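PDB 4RAA: putative exported protein from Bacteroides fragilis, which is of unknown function but folds as a six-bladed beta-propeller of the YWTD superfamily and is probably exported from the cytoplasm. Local coordinates for residues F29-T34 with E350-L355; E85-S91 with A103-Q108; R125-F129 with V160-F166; I169-M173 with V209-I214; D203-Y207 with H218-F222. All coordinates share one frame. Numbering follows the deposited sequence.

Interaction 1: residues F29-T34 with E350-L355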
# COMPACT_ATOMS: atom_id res chain seq x y z
N PHE A 29 -6.79 14.11 37.77
CA PHE A 29 -6.19 15.11 36.88
C PHE A 29 -4.75 14.75 36.53
O PHE A 29 -4.04 14.12 37.32
CB PHE A 29 -6.25 16.48 37.53
CG PHE A 29 -7.64 16.99 37.75
CD1 PHE A 29 -8.37 17.54 36.70
CD2 PHE A 29 -8.24 16.93 39.01
CE1 PHE A 29 -9.66 18.02 36.89
CE2 PHE A 29 -9.53 17.41 39.22
CZ PHE A 29 -10.24 17.95 38.16
N LEU A 30 -4.33 15.15 35.34
CA LEU A 30 -2.97 14.91 34.86
C LEU A 30 -2.51 16.10 34.04
O LEU A 30 -3.22 16.54 33.13
CB LEU A 30 -2.93 13.67 33.97
CG LEU A 30 -1.57 13.18 33.46
CD1 LEU A 30 -0.62 12.87 34.61
CD2 LEU A 30 -1.77 11.95 32.58
N LYS A 31 -1.31 16.58 34.34
CA LYS A 31 -0.70 17.70 33.66
C LYS A 31 0.20 17.18 32.53
O LYS A 31 1.10 16.36 32.78
CB LYS A 31 0.12 18.49 34.68
CG LYS A 31 0.59 19.81 34.16
CD LYS A 31 1.28 20.64 35.21
CE LYS A 31 2.02 21.77 34.53
NZ LYS A 31 1.17 22.56 33.58
N LEU A 32 -0.05 17.62 31.30
CA LEU A 32 0.81 17.26 30.16
C LEU A 32 2.04 18.17 30.15
O LEU A 32 1.92 19.39 30.35
CB LEU A 32 0.07 17.39 28.83
CG LEU A 32 -1.05 16.39 28.56
CD1 LEU A 32 -1.84 16.80 27.33
CD2 LEU A 32 -0.51 14.98 28.39
N GLN A 33 3.21 17.58 29.93
CA GLN A 33 4.49 18.32 29.88
C GLN A 33 4.47 19.27 28.68
O GLN A 33 3.95 18.91 27.62
CB GLN A 33 5.66 17.33 29.77
CG GLN A 33 7.06 17.93 29.89
CD GLN A 33 8.17 16.93 29.61
OE1 GLN A 33 7.94 15.79 29.18
NE2 GLN A 33 9.41 17.36 29.83
N THR A 34 5.04 20.46 28.85
CA THR A 34 5.04 21.47 27.80
C THR A 34 6.45 21.88 27.33
O THR A 34 7.10 22.72 27.94
CB THR A 34 4.25 22.71 28.25
OG1 THR A 34 2.97 22.29 28.77
CG2 THR A 34 4.07 23.71 27.08
N GLU A 350 1.08 29.49 29.53
CA GLU A 350 1.31 28.91 28.20
C GLU A 350 1.26 27.38 28.16
O GLU A 350 1.32 26.82 27.08
CB GLU A 350 2.68 29.36 27.64
CG GLU A 350 2.95 30.87 27.63
CD GLU A 350 3.23 31.48 28.99
OE1 GLU A 350 3.46 30.73 29.95
OE2 GLU A 350 3.21 32.73 29.12
N ASP A 351 1.12 26.71 29.31
CA ASP A 351 1.16 25.23 29.37
C ASP A 351 0.01 24.52 28.65
O ASP A 351 -1.11 25.04 28.57
CB ASP A 351 1.25 24.71 30.83
CG ASP A 351 2.65 24.86 31.45
OD1 ASP A 351 3.67 24.80 30.75
OD2 ASP A 351 2.71 24.99 32.69
N ASN A 352 0.31 23.31 28.15
CA ASN A 352 -0.66 22.45 27.48
C ASN A 352 -1.82 22.10 28.39
O ASN A 352 -1.77 22.31 29.60
CB ASN A 352 -0.01 21.14 26.98
CG ASN A 352 0.93 21.34 25.79
OD1 ASN A 352 0.90 22.36 25.10
ND2 ASN A 352 1.76 20.33 25.52
N SER A 353 -2.87 21.55 27.79
CA SER A 353 -4.08 21.18 28.53
C SER A 353 -3.85 20.26 29.73
O SER A 353 -3.00 19.36 29.69
CB SER A 353 -5.09 20.49 27.59
OG SER A 353 -5.48 21.35 26.53
N ILE A 354 -4.57 20.55 30.82
CA ILE A 354 -4.63 19.65 31.98
C ILE A 354 -5.80 18.72 31.66
O ILE A 354 -6.94 19.18 31.48
CB ILE A 354 -4.90 20.38 33.32
CG1 ILE A 354 -3.75 21.35 33.63
CG2 ILE A 354 -5.12 19.36 34.45
CD1 ILE A 354 -3.92 22.18 34.89
N LEU A 355 -5.52 17.42 31.58
CA LEU A 355 -6.57 16.42 31.29
C LEU A 355 -7.37 16.08 32.53
O LEU A 355 -6.82 15.94 33.62
CB LEU A 355 -5.98 15.12 30.72
CG LEU A 355 -5.10 15.24 29.48
CD1 LEU A 355 -4.67 13.85 29.04
CD2 LEU A 355 -5.81 15.98 28.36
O HOH W 1 0.00 21.07 31.44
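The two segments run roughly antiparallel, their end-to-end directions 145° apart. Leu-30 and Leu-355 form a hydrogen-bonded antiparallel pair: Leu-30 N donates to Leu-355 O (3.1 Å) and Leu-355 N to Leu-30 O (2.9 Å). Further along, regular pairing gives way to side-chain bonds. Asn-352 N donates to Thr-34 OG1 at 2.9 Å. A water bonds to Leu-32 O and Asn-352 O, 2.8 Å from each, and also accepts from Lys-31 NZ at 2.9 Å. Lys-31 NZ makes a salt bridge to Asp-351 OD2 (3.0 Å); NZ also bonds Ser-347 OG, and OD2 accepts from Asn-348 N. Leu-32 CD1 packs on Leu-355 CD2 at 4.2 Å. Phe-29 lies near Ile-354, and both touch helix 338-345. The contact joins strand 25-31, from early in the chain, to the C-terminal strand 354-360 in one antiparallel sheet. This resembles the closure of a propeller ring by pairing of early and late strands. Backbone bonds hold the sheet end, while charge and water bridge the loops beyond it.

Interaction 2: residues E85-S91 with A103-Q108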
# COMPACT_ATOMS: atom_id res chain seq x y z
N GLU A 85 5.36 11.44 6.16
CA GLU A 85 4.96 12.75 6.65
C GLU A 85 3.48 12.96 6.35
O GLU A 85 2.95 12.38 5.39
CB GLU A 85 5.82 13.84 6.00
CG GLU A 85 7.33 13.66 6.18
CD GLU A 85 8.18 14.64 5.38
OE1 GLU A 85 7.66 15.40 4.54
OE2 GLU A 85 9.41 14.63 5.58
N TYR A 86 2.81 13.81 7.14
CA TYR A 86 1.35 14.05 7.03
C TYR A 86 0.90 15.52 7.11
O TYR A 86 1.61 16.34 7.67
CB TYR A 86 0.61 13.25 8.12
CG TYR A 86 1.23 13.27 9.52
CD1 TYR A 86 1.26 14.44 10.30
CD2 TYR A 86 1.76 12.10 10.09
CE1 TYR A 86 1.83 14.45 11.57
CE2 TYR A 86 2.32 12.11 11.37
CZ TYR A 86 2.35 13.29 12.11
OH TYR A 86 2.90 13.37 13.37
N ILE A 87 -0.27 15.83 6.55
CA ILE A 87 -0.86 17.20 6.56
C ILE A 87 -2.06 17.30 7.48
O ILE A 87 -2.13 18.23 8.27
CB ILE A 87 -1.21 17.73 5.13
CG1 ILE A 87 0.01 18.37 4.45
CG2 ILE A 87 -2.24 18.86 5.14
CD1 ILE A 87 1.21 17.47 4.28
N LEU A 88 -3.02 16.38 7.35
CA LEU A 88 -4.26 16.43 8.14
C LEU A 88 -4.80 15.05 8.55
O LEU A 88 -5.49 14.36 7.79
CB LEU A 88 -5.34 17.23 7.38
CG LEU A 88 -6.56 17.68 8.22
CD1 LEU A 88 -6.19 18.79 9.21
CD2 LEU A 88 -7.69 18.14 7.31
N LEU A 89 -4.46 14.67 9.78
CA LEU A 89 -4.88 13.43 10.40
C LEU A 89 -6.29 13.54 10.99
O LEU A 89 -6.58 14.48 11.72
CB LEU A 89 -3.89 13.02 11.51
CG LEU A 89 -2.72 12.10 11.12
CD1 LEU A 89 -2.14 12.41 9.77
CD2 LEU A 89 -1.64 12.11 12.21
N SER A 90 -7.13 12.58 10.65
CA SER A 90 -8.49 12.45 11.18
C SER A 90 -8.58 11.36 12.25
O SER A 90 -9.42 11.46 13.14
CB SER A 90 -9.45 12.11 10.05
OG SER A 90 -9.00 10.97 9.36
N SER A 91 -7.75 10.33 12.15
CA SER A 91 -7.80 9.20 13.09
C SER A 91 -6.56 8.30 12.99
O SER A 91 -5.70 8.48 12.13
CB SER A 91 -9.05 8.35 12.81
OG SER A 91 -9.19 7.33 13.77
N ALA A 103 -1.98 5.68 10.94
CA ALA A 103 -2.65 6.98 10.95
C ALA A 103 -3.20 7.30 9.55
O ALA A 103 -2.54 7.02 8.54
CB ALA A 103 -1.69 8.06 11.40
N ILE A 104 -4.41 7.88 9.52
CA ILE A 104 -5.14 8.25 8.29
C ILE A 104 -5.02 9.75 8.01
O ILE A 104 -5.56 10.57 8.76
CB ILE A 104 -6.64 7.87 8.39
CG1 ILE A 104 -6.80 6.36 8.58
CG2 ILE A 104 -7.42 8.33 7.14
CD1 ILE A 104 -8.22 5.90 8.86
N ASP A 105 -4.36 10.08 6.90
CA ASP A 105 -4.18 11.45 6.43
C ASP A 105 -5.23 11.73 5.35
O ASP A 105 -5.08 11.29 4.21
CB ASP A 105 -2.75 11.63 5.89
CG ASP A 105 -2.41 13.06 5.49
OD1 ASP A 105 -3.24 13.99 5.65
OD2 ASP A 105 -1.28 13.28 5.02
N ILE A 106 -6.31 12.44 5.73
CA ILE A 106 -7.39 12.84 4.79
C ILE A 106 -7.01 13.95 3.79
O ILE A 106 -7.71 14.15 2.80
CB ILE A 106 -8.73 13.22 5.48
CG1 ILE A 106 -8.58 14.40 6.48
CG2 ILE A 106 -9.31 11.99 6.15
CD1 ILE A 106 -9.89 14.98 6.99
N ALA A 107 -5.93 14.67 4.06
CA ALA A 107 -5.47 15.73 3.17
C ALA A 107 -4.77 15.16 1.95
O ALA A 107 -5.01 15.61 0.83
CB ALA A 107 -4.55 16.69 3.90
N GLN A 108 -3.90 14.17 2.17
CA GLN A 108 -3.11 13.53 1.11
C GLN A 108 -3.61 12.15 0.64
O GLN A 108 -2.94 11.51 -0.18
CB GLN A 108 -1.63 13.49 1.53
CG GLN A 108 -1.06 14.88 1.71
CD GLN A 108 0.43 14.90 1.99
OE1 GLN A 108 1.19 15.52 1.25
NE2 GLN A 108 0.85 14.24 3.07
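This is a beta hairpin whose open end is shaped around one carboxylate. Asp-105 projects into the hollow made where the chain bends at Ile-87 and Leu-88. Asp-105 OD2 accepts from Ile-87 N (3.1 Å) and Asp-105 OD1 from Leu-88 N (2.9 Å). Asp-105 OD1 also takes Ala-107 N at 3.2 Å, an Asx turn, and Gln-108 NE2 reaches Asp-105 OD2 at 3.0 Å. The carboxylate thus fills the bend and ties it to the turn after the strand. Outside this plug, small and branched side chains fit together. Ala-107 CB rests against both Ile-87 CG2 (3.4 Å) and Leu-88 CB (3.6 Å). Leu-88 CD2 meets Ile-106 CD1 at 3.9 Å, and Ile-106 CG2 lies 3.4 Å from Ser-90 OG, which is hydrogen-bonded to Ser-132 O. Leu-89 CD2 leans on the small Ala-103 CB at 4.1 Å. Between the backbones, Ile-106 N bonds to Leu-88 O (2.9 Å), Ser-90 N to Ile-104 O (3.2 Å) and Ile-104 N to Ser-91 O (3.0 Å). Strands 85-94, 100-105, 110-115 and 121-126 are consistent with one four-stranded propeller blade. Strand 72-79 joins it in parallel beside 85-94, and strand 110-115 pairs with 100-105 on the other flank.

Interaction 3: residues R125-F129 with V160-F166. With PO4 (phosphate ion), chain B.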
# COMPACT_ATOMS: atom_id res chain seq x y z
N ARG A 125 0.42 3.65 2.29
CA ARG A 125 -0.47 3.21 1.21
C ARG A 125 -1.53 4.27 0.98
O ARG A 125 -1.76 5.11 1.85
CB ARG A 125 -1.18 1.93 1.60
CG ARG A 125 -0.28 0.77 1.87
CD ARG A 125 -1.11 -0.46 2.20
NE ARG A 125 -1.99 -0.85 1.09
CZ ARG A 125 -3.02 -1.68 1.18
NH1 ARG A 125 -3.37 -2.25 2.33
NH2 ARG A 125 -3.74 -1.93 0.08
N ARG A 126 -2.21 4.21 -0.16
CA ARG A 126 -3.29 5.14 -0.46
C ARG A 126 -4.58 4.63 0.17
O ARG A 126 -4.79 3.41 0.27
CB ARG A 126 -3.52 5.30 -1.95
CG ARG A 126 -2.35 5.93 -2.66
CD ARG A 126 -2.57 5.98 -4.15
NE ARG A 126 -2.70 4.65 -4.75
CZ ARG A 126 -2.89 4.42 -6.05
NH1 ARG A 126 -2.96 5.43 -6.93
NH2 ARG A 126 -3.00 3.16 -6.49
N LEU A 127 -5.43 5.57 0.57
CA LEU A 127 -6.74 5.24 1.09
C LEU A 127 -7.49 4.60 -0.05
O LEU A 127 -7.40 5.09 -1.17
CB LEU A 127 -7.53 6.48 1.52
CG LEU A 127 -7.11 7.35 2.70
CD1 LEU A 127 -8.07 8.53 2.78
CD2 LEU A 127 -7.10 6.58 4.02
N PRO A 128 -8.22 3.51 0.23
CA PRO A 128 -8.97 2.84 -0.84
C PRO A 128 -10.19 3.63 -1.38
O PRO A 128 -10.64 3.36 -2.51
CB PRO A 128 -9.42 1.55 -0.16
CG PRO A 128 -9.53 1.90 1.29
CD PRO A 128 -8.46 2.90 1.55
N PHE A 129 -10.69 4.58 -0.59
CA PHE A 129 -11.88 5.39 -0.91
C PHE A 129 -11.98 6.57 0.06
O PHE A 129 -11.13 6.70 0.95
CB PHE A 129 -13.14 4.49 -0.85
CG PHE A 129 -13.13 3.49 0.28
CD1 PHE A 129 -13.31 3.89 1.61
CD2 PHE A 129 -12.96 2.12 0.01
CE1 PHE A 129 -13.29 2.97 2.65
CE2 PHE A 129 -12.96 1.19 1.05
CZ PHE A 129 -13.11 1.61 2.37
N VAL A 160 -18.08 0.21 5.81
CA VAL A 160 -17.66 -0.89 4.92
C VAL A 160 -16.56 -1.72 5.57
O VAL A 160 -15.66 -1.17 6.20
CB VAL A 160 -17.20 -0.35 3.53
CG1 VAL A 160 -16.01 0.60 3.63
CG2 VAL A 160 -16.89 -1.49 2.56
N VAL A 161 -16.63 -3.05 5.42
CA VAL A 161 -15.64 -3.96 5.97
C VAL A 161 -14.75 -4.45 4.83
O VAL A 161 -15.27 -4.92 3.83
CB VAL A 161 -16.29 -5.13 6.71
CG1 VAL A 161 -15.23 -6.09 7.27
CG2 VAL A 161 -17.20 -4.60 7.82
N THR A 162 -13.43 -4.32 5.00
CA THR A 162 -12.45 -4.76 4.00
C THR A 162 -11.44 -5.70 4.62
O THR A 162 -11.24 -5.68 5.84
CB THR A 162 -11.62 -3.59 3.40
OG1 THR A 162 -10.55 -3.21 4.28
CG2 THR A 162 -12.50 -2.40 3.07
N ASP A 163 -10.76 -6.47 3.76
CA ASP A 163 -9.68 -7.35 4.21
C ASP A 163 -8.41 -6.53 4.50
O ASP A 163 -8.39 -5.29 4.36
CB ASP A 163 -9.42 -8.51 3.20
CG ASP A 163 -8.88 -8.05 1.83
OD1 ASP A 163 -8.37 -6.92 1.68
OD2 ASP A 163 -8.94 -8.87 0.89
N SER A 164 -7.36 -7.23 4.93
CA SER A 164 -6.00 -6.69 5.14
C SER A 164 -5.56 -5.73 4.02
O SER A 164 -5.11 -4.62 4.25
CB SER A 164 -5.05 -7.92 5.21
OG SER A 164 -3.67 -7.61 5.18
N LEU A 165 -5.78 -6.17 2.78
CA LEU A 165 -5.33 -5.51 1.56
C LEU A 165 -6.23 -4.35 1.05
O LEU A 165 -5.86 -3.68 0.09
CB LEU A 165 -5.15 -6.62 0.48
CG LEU A 165 -4.28 -6.52 -0.77
CD1 LEU A 165 -2.85 -6.17 -0.42
CD2 LEU A 165 -4.31 -7.85 -1.52
N PHE A 166 -7.37 -4.12 1.72
CA PHE A 166 -8.39 -3.06 1.41
C PHE A 166 -9.48 -3.44 0.37
O PHE A 166 -10.29 -2.57 -0.01
CB PHE A 166 -7.83 -1.65 1.03
CG PHE A 166 -6.80 -1.07 1.98
CD1 PHE A 166 -6.66 -1.46 3.32
CD2 PHE A 166 -6.03 0.03 1.52
CE1 PHE A 166 -5.71 -0.84 4.14
CE2 PHE A 166 -5.10 0.66 2.35
CZ PHE A 166 -4.94 0.23 3.66
P PO4 B . -2.71 0.72 -2.41
O1 PO4 B . -3.80 1.66 -1.92
O2 PO4 B . -2.38 1.01 -3.86
O3 PO4 B . -1.46 0.89 -1.58
O4 PO4 B . -3.21 -0.69 -2.24
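A guanidinium lies flat on a phenyl ring. Arg-125 stacks on Phe-166 with centres 3.5 Å apart and planes at 11°, and Arg-125 CZ is 3.5 Å from the ring centroid, a cation-pi contact. Arg-125 NH2 donates to Leu-165 O at 2.7 Å, within the type I turn from Asp-163 to Phe-166. The same arginine grips a phosphate, probably from the crystallisation liquor: Arg-125 NH2 to PO4 O4 is 2.7 Å and Arg-125 NE to PO4 O3 is 3.2 Å. Arg-126 NH2 adds a weak bond to PO4 O2 at 3.5 Å. Beside the stack, Pro-128 CD packs on Phe-166 CD2 at 3.8 Å, and Phe-129 CZ meets Val-160 CG1 at 3.3 Å. The contact joins the end of strand 121-126 to the turn after strand 157-162, in the next sheet. Arg-125 NE and backbone Arg-126 N of the second subunit also bind the phosphate, and Arg-126 NH1 pairs with Asp-167 of that subunit. In this crystal the anion probably offsets positive charge where two copies meet.

Interaction 4: residues I169-M173 with V209-I214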
# COMPACT_ATOMS: atom_id res chain seq x y z
N ILE A 169 -15.14 -6.46 1.55
CA ILE A 169 -15.78 -7.75 1.89
C ILE A 169 -17.30 -7.55 1.91
O ILE A 169 -18.01 -8.26 1.21
CB ILE A 169 -15.28 -8.35 3.22
CG1 ILE A 169 -13.78 -8.66 3.11
CG2 ILE A 169 -16.06 -9.63 3.57
CD1 ILE A 169 -13.11 -9.10 4.40
N ASP A 170 -17.77 -6.60 2.73
CA ASP A 170 -19.21 -6.28 2.80
C ASP A 170 -19.47 -4.83 3.20
O ASP A 170 -18.71 -4.25 3.96
CB ASP A 170 -19.92 -7.23 3.77
CG ASP A 170 -21.46 -7.25 3.61
OD1 ASP A 170 -22.03 -6.74 2.61
OD2 ASP A 170 -22.12 -7.82 4.49
N TYR A 171 -20.54 -4.27 2.64
CA TYR A 171 -21.00 -2.92 2.93
C TYR A 171 -21.98 -3.04 4.09
O TYR A 171 -22.81 -3.95 4.10
CB TYR A 171 -21.70 -2.29 1.73
CG TYR A 171 -20.91 -2.24 0.45
CD1 TYR A 171 -20.91 -3.33 -0.44
CD2 TYR A 171 -20.17 -1.10 0.11
CE1 TYR A 171 -20.19 -3.29 -1.63
CE2 TYR A 171 -19.45 -1.04 -1.08
CZ TYR A 171 -19.45 -2.14 -1.94
OH TYR A 171 -18.73 -2.08 -3.12
N LYS A 172 -21.89 -2.10 5.04
CA LYS A 172 -22.66 -2.15 6.29
C LYS A 172 -23.47 -0.88 6.53
O LYS A 172 -22.96 0.23 6.34
CB LYS A 172 -21.69 -2.32 7.47
CG LYS A 172 -20.78 -3.55 7.42
CD LYS A 172 -21.57 -4.86 7.42
CE LYS A 172 -20.68 -6.08 7.57
NZ LYS A 172 -21.46 -7.34 7.56
N MSE A 173 -24.71 -1.06 7.00
CA MSE A 173 -25.67 0.01 7.34
C MSE A 173 -26.10 0.91 6.21
O MSE A 173 -25.34 1.75 5.74
CB MSE A 173 -25.21 0.86 8.52
CG MSE A 173 -25.56 0.09 9.78
SE MSE A 173 -24.48 0.81 11.22
CE MSE A 173 -25.69 2.33 11.46
N VAL A 209 -20.60 -4.19 15.33
CA VAL A 209 -20.33 -4.56 13.92
C VAL A 209 -19.18 -5.55 13.78
O VAL A 209 -18.06 -5.25 14.20
CB VAL A 209 -19.97 -3.32 13.05
CG1 VAL A 209 -19.75 -3.73 11.58
CG2 VAL A 209 -21.04 -2.24 13.18
N GLY A 210 -19.47 -6.70 13.18
CA GLY A 210 -18.48 -7.73 12.84
C GLY A 210 -18.45 -7.87 11.32
O GLY A 210 -19.12 -7.11 10.61
N THR A 211 -17.68 -8.83 10.81
CA THR A 211 -17.60 -9.07 9.36
C THR A 211 -18.95 -9.50 8.75
O THR A 211 -19.30 -9.01 7.67
CB THR A 211 -16.47 -10.08 9.00
OG1 THR A 211 -15.22 -9.57 9.48
CG2 THR A 211 -16.37 -10.31 7.50
N SER A 212 -19.70 -10.37 9.43
CA SER A 212 -21.02 -10.87 8.96
C SER A 212 -22.15 -10.60 9.95
O SER A 212 -23.05 -11.43 10.10
CB SER A 212 -20.93 -12.37 8.71
OG SER A 212 -19.84 -12.66 7.87
N GLU A 213 -22.13 -9.42 10.59
CA GLU A 213 -23.14 -9.04 11.59
C GLU A 213 -23.36 -7.54 11.79
O GLU A 213 -22.41 -6.76 11.78
CB GLU A 213 -22.73 -9.57 12.98
CG GLU A 213 -22.94 -11.05 13.23
CD GLU A 213 -22.74 -11.45 14.68
OE1 GLU A 213 -22.12 -10.68 15.46
OE2 GLU A 213 -23.22 -12.54 15.06
N ILE A 214 -24.63 -7.17 11.99
CA ILE A 214 -25.04 -5.84 12.46
C ILE A 214 -26.09 -6.19 13.50
O ILE A 214 -27.18 -6.65 13.14
CB ILE A 214 -25.64 -4.92 11.37
CG1 ILE A 214 -24.60 -4.57 10.30
CG2 ILE A 214 -26.20 -3.62 11.99
CD1 ILE A 214 -23.43 -3.74 10.78
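Ile-169 and Asp-170 form a classic beta bulge, both facing Val-161 of the adjacent strand. Ile-169 CG2 touches Thr-211 CG2 at 4.0 Å. Asp-170 approaches the turn more loosely, with Asp-170 CB 4.3 Å from Thr-211 O. Asp-170 OD2 makes a salt bridge within its own strand, to Lys-172 NZ at 3.2 Å. Lys-172 makes the central contact. Its chain passes Val-209 and Gly-210, with Lys-172 CG 4.3 Å from Val-209 CG1 and Lys-172 CE 3.6 Å from Gly-210 O. Lys-172 NZ then donates to Thr-211 O at 2.7 Å, so the ammonium joins a turn carbonyl to the Asp-170 carboxylate. Lys-172 CB also lies 4.0 Å from Ile-214 CD1. At the corner of the chain, selenomethionine Met-173 brings its CG to 4.4 Å from Ile-214 CG2. No backbone-to-backbone bond links the segments; apolar packing and the lysine bond to a turn carbonyl join two sheets, probably adjacent propeller blades. Strand 168-174 is an outermost strand of its four-stranded sheet, paired with 157-162. It faces the tight turn linking strands 203-210 and 213-222 of the next sheet.

Interaction 5: residues D203-Y207 with H218-F222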
# COMPACT_ATOMS: atom_id res chain seq x y z
N ASP A 203 -29.75 8.13 13.87
CA ASP A 203 -30.23 6.83 14.36
C ASP A 203 -29.66 6.62 15.77
O ASP A 203 -28.49 6.25 15.91
CB ASP A 203 -29.82 5.71 13.39
CG ASP A 203 -30.24 4.31 13.84
OD1 ASP A 203 -30.97 4.15 14.83
OD2 ASP A 203 -29.80 3.35 13.18
N LEU A 204 -30.48 6.86 16.79
CA LEU A 204 -30.07 6.72 18.20
C LEU A 204 -29.94 5.25 18.58
O LEU A 204 -30.71 4.73 19.40
CB LEU A 204 -31.04 7.45 19.13
CG LEU A 204 -31.07 8.96 18.98
CD1 LEU A 204 -32.24 9.54 19.78
CD2 LEU A 204 -29.74 9.60 19.39
N THR A 205 -28.95 4.60 17.98
CA THR A 205 -28.68 3.18 18.16
C THR A 205 -27.19 2.93 17.96
O THR A 205 -26.59 3.48 17.03
CB THR A 205 -29.47 2.30 17.17
OG1 THR A 205 -30.87 2.61 17.23
CG2 THR A 205 -29.28 0.80 17.46
N ILE A 206 -26.59 2.15 18.85
CA ILE A 206 -25.20 1.72 18.74
C ILE A 206 -25.25 0.26 18.32
O ILE A 206 -25.89 -0.56 19.00
CB ILE A 206 -24.43 1.93 20.05
CG1 ILE A 206 -24.22 3.43 20.23
CG2 ILE A 206 -23.07 1.20 20.01
CD1 ILE A 206 -23.65 3.83 21.55
N TYR A 207 -24.57 -0.05 17.22
CA TYR A 207 -24.52 -1.39 16.65
C TYR A 207 -23.16 -2.02 16.86
O TYR A 207 -22.16 -1.35 16.69
CB TYR A 207 -24.82 -1.34 15.14
CG TYR A 207 -26.17 -0.75 14.78
CD1 TYR A 207 -26.32 0.63 14.58
CD2 TYR A 207 -27.30 -1.57 14.62
CE1 TYR A 207 -27.56 1.18 14.25
CE2 TYR A 207 -28.54 -1.03 14.29
CZ TYR A 207 -28.66 0.34 14.10
OH TYR A 207 -29.87 0.87 13.78
N HIS A 218 -27.14 -0.87 22.06
CA HIS A 218 -27.82 0.14 22.89
C HIS A 218 -28.69 1.02 22.01
O HIS A 218 -28.32 1.27 20.87
CB HIS A 218 -26.82 1.08 23.62
CG HIS A 218 -25.71 0.38 24.34
ND1 HIS A 218 -25.85 -0.13 25.62
CD2 HIS A 218 -24.44 0.11 23.97
CE1 HIS A 218 -24.72 -0.69 25.99
NE2 HIS A 218 -23.84 -0.56 25.01
N SER A 219 -29.83 1.46 22.52
CA SER A 219 -30.68 2.46 21.84
C SER A 219 -31.01 3.57 22.86
O SER A 219 -31.16 3.30 24.05
CB SER A 219 -31.93 1.85 21.21
OG SER A 219 -32.81 1.32 22.18
N PHE A 220 -31.11 4.80 22.37
CA PHE A 220 -31.37 5.96 23.23
C PHE A 220 -32.66 6.69 22.90
O PHE A 220 -33.17 6.62 21.79
CB PHE A 220 -30.22 6.96 23.14
CG PHE A 220 -28.86 6.34 23.25
CD1 PHE A 220 -28.39 5.90 24.49
CD2 PHE A 220 -28.04 6.19 22.12
CE1 PHE A 220 -27.12 5.33 24.61
CE2 PHE A 220 -26.77 5.60 22.23
CZ PHE A 220 -26.32 5.17 23.49
N SER A 221 -33.18 7.35 23.92
CA SER A 221 -34.33 8.24 23.80
C SER A 221 -34.06 9.34 24.84
O SER A 221 -33.54 9.05 25.93
CB SER A 221 -35.65 7.52 24.07
OG SER A 221 -35.72 7.06 25.40
N PHE A 222 -34.38 10.58 24.48
CA PHE A 222 -34.19 11.74 25.34
C PHE A 222 -35.54 12.40 25.48
O PHE A 222 -36.28 12.49 24.51
CB PHE A 222 -33.17 12.69 24.72
CG PHE A 222 -31.80 12.06 24.53
CD1 PHE A 222 -31.53 11.28 23.39
CD2 PHE A 222 -30.80 12.25 25.48
CE1 PHE A 222 -30.27 10.69 23.21
CE2 PHE A 222 -29.54 11.67 25.30
CZ PHE A 222 -29.28 10.88 24.17
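This is an antiparallel beta hairpin within a sheet of the beta-propeller, its short strand axes 4.7 Å apart at 160°. Thr-205 and Ser-219 form a non-hydrogen-bonded pair with their side chains on one face. Ile-206 and His-218, a hydrogen-bonded pair, point to the other: Ile-206 N donates to His-218 O at 2.8 Å, and a weak return bond runs from His-218 N to Ile-206 O at 3.3 Å. Phe-220 N donates to Leu-204 O at 3.0 Å. Leu-204, the centre of an inverse gamma turn, adopts the m,t rotamer, which takes Leu-204 CD2 to the edge of the Phe-222 ring, 4.0 Å from CE1. Ile-206 is also m,t. At the edge of the Phe-220 ring, Ile-206 CD1 lies 3.6 Å from Phe-220 CZ. Both rings have chi1 in the m well and lie on the face of Ile-206. There Phe-222 meets Ile-254 and Val-268 and stacks on Phe-13, and Phe-220 meets Leu-266. His-218, also m, bonds through NE2 to Glu-261. On the first strand, Asp-203 folds back over its own neighbours. Asp-203 OD1 accepts from Thr-205 OG1 at 2.9 Å, and Asp-203 OD2 from Tyr-207 OH at 2.6 Å.

How the interactions relate
Interaction 1 joins a strand near the start of the chain to the last strand, and the other four contacts nest inside the loop it closes. Its centre is 25 to 40 Å from theirs. This pairing is consistent with closure of the propeller ring. Interactions 2 and 3 follow in series, centres 15 Å apart, and share the mixed sheet of strands 85-94, 100-105 and 121-126. Interactions 3 and 4 have centres 14 Å apart and are joined by the paired strands 157-162 and 168-174. Interactions 4 and 5 alternate along the chain and share strands 203-210 and 213-222. Interactions 2 to 5 step from sheet to sheet, with interaction 1 across the chain's centre from 4 and 5.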